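Local coordinates for protein alpha-L-rhamnosidase (Streptomyces avermitilis, PDB 3W5M) that hydrolyses terminal non-reducing alpha-L-rhamnose residues from alpha-L-rhamnosides, including citrus flavonoids such as naringin and the plant proteoglycan gum arabic, at residues L503-M507 and S890-W894; W618-F624 and F914-A918. One frame throughout, in Å; residues are numbered along the deposited sequence.

Contact 1. Residues L503-M507 and S890-W894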
loop_
_atom_site.group_PDB
_atom_site.type_symbol
_atom_site.label_atom_id
_atom_site.label_comp_id
_atom_site.label_asym_id
_atom_site.label_seq_id
_atom_site.Cartn_x
_atom_site.Cartn_y
_atom_site.Cartn_z
ATOM N N LEU A 503 -5.198 -19.428 7.422
ATOM C CA LEU A 503 -6.317 -18.645 6.936
ATOM C C LEU A 503 -6.672 -19.024 5.480
ATOM O O LEU A 503 -7.698 -18.593 4.964
ATOM C CB LEU A 503 -6.003 -17.137 7.054
ATOM C CG LEU A 503 -5.817 -16.515 8.444
ATOM C CD1 LEU A 503 -5.936 -15.008 8.363
ATOM C CD2 LEU A 503 -6.830 -17.042 9.445
ATOM N N GLY A 504 -5.803 -19.805 4.844
ATOM C CA GLY A 504 -6.094 -20.414 3.535
ATOM C C GLY A 504 -5.813 -19.477 2.382
ATOM O O GLY A 504 -5.915 -19.872 1.203
ATOM N N GLN A 505 -5.459 -18.238 2.713
ATOM C CA GLN A 505 -5.212 -17.213 1.675
ATOM C C GLN A 505 -4.137 -16.278 2.203
ATOM O O GLN A 505 -4.215 -15.875 3.355
ATOM C CB GLN A 505 -6.509 -16.425 1.376
ATOM C CG GLN A 505 -6.297 -15.152 0.517
ATOM C CD GLN A 505 -5.823 -15.432 -0.919
ATOM O OE1 GLN A 505 -6.466 -16.185 -1.655
ATOM N NE2 GLN A 505 -4.689 -14.842 -1.310
ATOM N N ASN A 506 -3.149 -15.925 1.378
ATOM C CA ASN A 506 -2.133 -14.969 1.779
ATOM C C ASN A 506 -2.783 -13.578 1.680
ATOM O O ASN A 506 -3.015 -13.085 0.576
ATOM C CB ASN A 506 -0.909 -15.063 0.844
ATOM C CG ASN A 506 0.325 -14.315 1.361
ATOM O OD1 ASN A 506 0.409 -13.892 2.523
ATOM N ND2 ASN A 506 1.307 -14.133 0.460
ATOM N N MET A 507 -3.048 -12.957 2.842
ATOM C CA MET A 507 -3.857 -11.751 2.931
ATOM C C MET A 507 -3.048 -10.616 3.571
ATOM O O MET A 507 -1.895 -10.803 4.044
ATOM C CB MET A 507 -5.122 -12.020 3.777
ATOM C CG MET A 507 -4.788 -12.460 5.194
ATOM S SD MET A 507 -6.076 -11.980 6.388
ATOM C CE MET A 507 -5.622 -10.255 6.685
ATOM N N SER A 890 0.197 -21.651 -4.141
ATOM C CA SER A 890 0.189 -20.159 -4.155
ATOM C C SER A 890 -1.231 -19.617 -4.159
ATOM O O SER A 890 -2.123 -20.190 -4.783
ATOM C CB SER A 890 0.996 -19.583 -5.330
ATOM O OG SER A 890 0.307 -19.758 -6.558
ATOM N N THR A 891 -1.451 -18.521 -3.429
ATOM C CA THR A 891 -2.734 -17.835 -3.465
ATOM C C THR A 891 -2.535 -16.351 -3.839
ATOM O O THR A 891 -3.479 -15.576 -3.796
ATOM C CB THR A 891 -3.474 -17.939 -2.113
ATOM O OG1 THR A 891 -2.574 -17.528 -1.084
ATOM C CG2 THR A 891 -3.951 -19.418 -1.830
ATOM N N THR A 892 -1.295 -15.976 -4.134
ATOM C CA THR A 892 -0.916 -14.642 -4.590
ATOM C C THR A 892 0.193 -14.864 -5.600
ATOM O O THR A 892 0.561 -16.018 -5.848
ATOM C CB THR A 892 -0.382 -13.743 -3.463
ATOM O OG1 THR A 892 0.657 -14.421 -2.725
ATOM C CG2 THR A 892 -1.496 -13.315 -2.521
ATOM N N MET A 893 0.712 -13.787 -6.193
ATOM C CA MET A 893 1.833 -13.899 -7.123
ATOM C C MET A 893 3.111 -13.718 -6.348
ATOM O O MET A 893 3.213 -12.831 -5.480
ATOM C CB MET A 893 1.764 -12.867 -8.263
ATOM C CG MET A 893 0.394 -12.777 -8.917
ATOM S SD MET A 893 -0.310 -14.324 -9.473
ATOM C CE MET A 893 0.846 -14.566 -10.831
ATOM N N TRP A 894 4.107 -14.546 -6.654
ATOM C CA TRP A 894 5.405 -14.431 -5.967
ATOM C C TRP A 894 6.364 -13.450 -6.620
ATOM O O TRP A 894 6.282 -13.207 -7.842
ATOM C CB TRP A 894 6.099 -15.803 -5.909
ATOM C CG TRP A 894 5.326 -16.890 -5.275
ATOM C CD1 TRP A 894 4.250 -16.784 -4.429
ATOM C CD2 TRP A 894 5.623 -18.287 -5.382
ATOM N NE1 TRP A 894 3.847 -18.049 -4.028
ATOM C CE2 TRP A 894 4.682 -18.981 -4.593
ATOM C CE3 TRP A 894 6.598 -19.016 -6.079
ATOM C CZ2 TRP A 894 4.671 -20.391 -4.497
ATOM C CZ3 TRP A 894 6.601 -20.420 -5.972
ATOM C CH2 TRP A 894 5.649 -21.081 -5.179
#
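This contact joins a beta domain to the (alpha/alpha)6-barrel of a family 78 glycoside hydrolase. Residues 503-507 turn a corner between two strands of the concanavalin-like beta domain. Residues 890-894 belong to a barrel loop between helices 883-887 and 923-929. The two segments are closest at Gln505 and Thr891, whose CA atoms are 5.7 Å apart.

Polar bonds dominate. All three hydrogen bonds have their donor in the beta segment and their acceptor in the barrel loop. The backbone N of Asn506 donates to OG1 of Thr891 at 3.0 Å. NE2 of Gln505 donates to the backbone O of Thr891 at 2.9 Å. The same NE2 also donates to O of Asn506 at 3.1 Å, which holds the amide folded back over its own segment. The third bond runs from ND2 of Asn506 to OG1 of Thr892. Both atoms have further partners: ND2 also bonds to Glu529, and OG1 to the backbone O of Phe914.

The threonine methyl groups add van der Waals contacts with polar atoms of the beta segment. CG2 of Thr892 lies 3.7 Å from NE2 of Gln505. Helix 607-622 lines this junction too, with Trp618 touching Gln505 and Lys611 touching Thr891.

The loop leads on to Glu895, the probable proton acceptor in catalysis. Its side chain is about 9 Å from that of Thr892. At the corner, Gly504 has a positive phi of 84°, which suits a residue without a side chain, and its carbonyl O rests 3.6 Å from CG2 of Thr891.

Contact 2. Residues W618-F624 and F914-A918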
loop_
_atom_site.group_PDB
_atom_site.type_symbol
_atom_site.label_atom_id
_atom_site.label_comp_id
_atom_site.label_asym_id
_atom_site.label_seq_id
_atom_site.Cartn_x
_atom_site.Cartn_y
_atom_site.Cartn_z
ATOM N N TRP A 618 -5.892 -11.032 -5.535
ATOM C CA TRP A 618 -5.371 -11.017 -4.162
ATOM C C TRP A 618 -4.009 -10.314 -4.067
ATOM O O TRP A 618 -3.755 -9.613 -3.101
ATOM C CB TRP A 618 -5.370 -12.436 -3.538
ATOM C CG TRP A 618 -6.707 -12.866 -3.012
ATOM C CD1 TRP A 618 -7.650 -13.588 -3.662
ATOM C CD2 TRP A 618 -7.265 -12.535 -1.727
ATOM N NE1 TRP A 618 -8.761 -13.746 -2.864
ATOM C CE2 TRP A 618 -8.546 -13.119 -1.666
ATOM C CE3 TRP A 618 -6.793 -11.798 -0.622
ATOM C CZ2 TRP A 618 -9.387 -13.012 -0.528
ATOM C CZ3 TRP A 618 -7.622 -11.677 0.509
ATOM C CH2 TRP A 618 -8.906 -12.289 0.540
ATOM N N GLY A 619 -3.111 -10.515 -5.045
ATOM C CA GLY A 619 -1.851 -9.803 -5.077
ATOM C C GLY A 619 -2.082 -8.306 -5.240
ATOM O O GLY A 619 -1.386 -7.489 -4.623
ATOM N N GLN A 620 -3.083 -7.932 -6.038
ATOM C CA GLN A 620 -3.348 -6.508 -6.233
ATOM C C GLN A 620 -3.879 -5.907 -4.924
ATOM O O GLN A 620 -3.354 -4.914 -4.414
ATOM C CB GLN A 620 -4.378 -6.283 -7.326
ATOM C CG GLN A 620 -4.756 -4.816 -7.503
ATOM C CD GLN A 620 -5.794 -4.609 -8.589
ATOM O OE1 GLN A 620 -6.088 -3.469 -8.997
ATOM N NE2 GLN A 620 -6.390 -5.693 -9.028
ATOM N N ARG A 621 -4.902 -6.519 -4.376
ATOM C CA ARG A 621 -5.536 -5.909 -3.195
ATOM C C ARG A 621 -4.587 -5.858 -2.001
ATOM O O ARG A 621 -4.626 -4.908 -1.199
ATOM C CB ARG A 621 -6.871 -6.581 -2.868
ATOM C CG ARG A 621 -6.781 -7.848 -2.038
ATOM C CD ARG A 621 -8.162 -8.448 -1.891
ATOM N NE ARG A 621 -8.516 -9.268 -3.054
ATOM C CZ ARG A 621 -9.658 -9.948 -3.190
ATOM N NH1 ARG A 621 -10.601 -9.894 -2.249
ATOM N NH2 ARG A 621 -9.867 -10.691 -4.279
ATOM N N GLY A 622 -3.714 -6.853 -1.890
ATOM C CA GLY A 622 -2.764 -6.886 -0.781
ATOM C C GLY A 622 -1.772 -5.735 -0.820
ATOM O O GLY A 622 -1.226 -5.306 0.207
ATOM N N ASN A 623 -1.526 -5.235 -2.026
ATOM C CA ASN A 623 -0.551 -4.171 -2.189
ATOM C C ASN A 623 -1.154 -2.817 -2.551
ATOM O O ASN A 623 -0.430 -1.906 -3.026
ATOM C CB ASN A 623 0.423 -4.589 -3.289
ATOM C CG ASN A 623 1.414 -5.614 -2.801
ATOM O OD1 ASN A 623 2.326 -5.283 -2.052
ATOM N ND2 ASN A 623 1.219 -6.872 -3.193
ATOM N N PHE A 624 -2.465 -2.683 -2.395
ATOM C CA PHE A 624 -3.130 -1.411 -2.682
ATOM C C PHE A 624 -3.610 -0.852 -1.331
ATOM O O PHE A 624 -4.799 -0.722 -1.093
ATOM C CB PHE A 624 -4.284 -1.617 -3.663
ATOM C CG PHE A 624 -3.909 -1.394 -5.113
ATOM C CD1 PHE A 624 -2.647 -1.752 -5.591
ATOM C CD2 PHE A 624 -4.844 -0.845 -6.011
ATOM C CE1 PHE A 624 -2.309 -1.554 -6.935
ATOM C CE2 PHE A 624 -4.509 -0.647 -7.339
ATOM C CZ PHE A 624 -3.249 -1.010 -7.803
ATOM N N PHE A 914 6.424 -13.525 -1.189
ATOM C CA PHE A 914 5.382 -14.346 -1.789
ATOM C C PHE A 914 4.139 -13.558 -2.202
ATOM O O PHE A 914 3.074 -14.141 -2.419
ATOM C CB PHE A 914 5.028 -15.522 -0.881
ATOM C CG PHE A 914 6.180 -16.451 -0.668
ATOM C CD1 PHE A 914 7.119 -16.193 0.325
ATOM C CD2 PHE A 914 6.384 -17.527 -1.527
ATOM C CE1 PHE A 914 8.212 -17.039 0.499
ATOM C CE2 PHE A 914 7.473 -18.378 -1.364
ATOM C CZ PHE A 914 8.389 -18.126 -0.357
ATOM N N ASN A 915 4.292 -12.239 -2.334
ATOM C CA ASN A 915 3.166 -11.361 -2.654
ATOM C C ASN A 915 3.638 -10.052 -3.335
ATOM O O ASN A 915 3.558 -8.976 -2.754
ATOM C CB ASN A 915 2.362 -11.064 -1.354
ATOM C CG ASN A 915 0.935 -10.602 -1.618
ATOM O OD1 ASN A 915 0.519 -10.384 -2.758
ATOM N ND2 ASN A 915 0.155 -10.472 -0.539
ATOM N N HIS A 916 4.182 -10.170 -4.548
ATOM C CA HIS A 916 4.472 -9.042 -5.447
ATOM C C HIS A 916 3.513 -9.155 -6.626
ATOM O O HIS A 916 3.377 -10.241 -7.191
ATOM C CB HIS A 916 5.867 -9.181 -6.045
ATOM C CG HIS A 916 6.952 -8.493 -5.279
ATOM N ND1 HIS A 916 7.352 -8.908 -4.022
ATOM C CD2 HIS A 916 7.780 -7.477 -5.623
ATOM C CE1 HIS A 916 8.352 -8.153 -3.608
ATOM N NE2 HIS A 916 8.633 -7.277 -4.557
ATOM N N TYR A 917 2.853 -8.068 -7.034
ATOM C CA TYR A 917 1.902 -8.211 -8.123
ATOM C C TYR A 917 2.512 -8.288 -9.541
ATOM O O TYR A 917 1.789 -8.605 -10.484
ATOM C CB TYR A 917 0.775 -7.148 -8.098
ATOM C CG TYR A 917 1.186 -5.715 -7.867
ATOM C CD1 TYR A 917 2.154 -5.078 -8.661
ATOM C CD2 TYR A 917 0.566 -4.977 -6.883
ATOM C CE1 TYR A 917 2.513 -3.754 -8.436
ATOM C CE2 TYR A 917 0.904 -3.660 -6.653
ATOM C CZ TYR A 917 1.869 -3.048 -7.428
ATOM O OH TYR A 917 2.184 -1.743 -7.168
ATOM N N ALA A 918 3.814 -8.040 -9.677
ATOM C CA ALA A 918 4.433 -7.843 -11.013
ATOM C C ALA A 918 4.089 -8.944 -12.028
ATOM O O ALA A 918 3.672 -8.648 -13.165
ATOM C CB ALA A 918 5.945 -7.668 -10.901
HETATM O O HOH W 1 -3.027 -10.283 -0.424
#
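Phe914 opens the loop segment and does not reach residues 618-624. Its ring meets Trp894 edge-to-face, and its backbone O bonds to Thr892.

Asn915 makes the polar link to helix 607-622. Its side chain runs alongside the last turn, with OD1 3.4 Å from CA of Gly619. ND2 of Asn915 donates to a water at 3.2 Å. That water in turn donates to the backbone O of Trp618 at 2.9 Å. The backbone O of Asn915 accepts a hydrogen bond from ND2 of Asn623 at 3.2 Å. This ND2 also bonds to O of Gly619 at 3.0 Å, so one amide ties the helix end both to itself and to the loop. OD1 of Asn623 bonds to Thr629.

His916 turns its CB away from the helix and belongs to the rhamnose site. This is the catalytic (alpha/alpha)6-barrel of family 78, and both segments are part of it. In this crystal NE2 of His916 bonds to a Tris molecule. The backbone of His916 pairs with Met893.

Tyr917 points its CB toward the helix, and its CA lies 5.1 Å from CA of Gly619. Gly619 presents bare backbone to the loop, although a CB would fit there. The ring edge of Tyr917 faces O of Gly619, 3.9 Å from CD2. CE2 of Tyr917 lies 3.5 Å from CB of Asn623 and 3.9 Å from CE1 of Phe624, at the edge of the Phe624 ring. The Tyr917 ring also stacks with Phe647 of helix 641-654.

How the contacts relate
Both contacts are buried, and their centres lie 9 Å apart. Contact 1 crosses between two domains; contact 2 stays inside the catalytic barrel. Their second segments come from the same long loop between helices 883-887 and 923-929, and the two parts of it touch. O of Met893 and N of His916 are 3.0 Å apart, a probable backbone hydrogen bond. The first segments meet too, where NE2 of Gln505 packs 3.3 Å from CG of Trp618. The chemistry differs. The domain junction relies on direct amide-to-threonine bonds, whereas the barrel contact combines one direct bond, a water bridge and aromatic packing beside the sugar site.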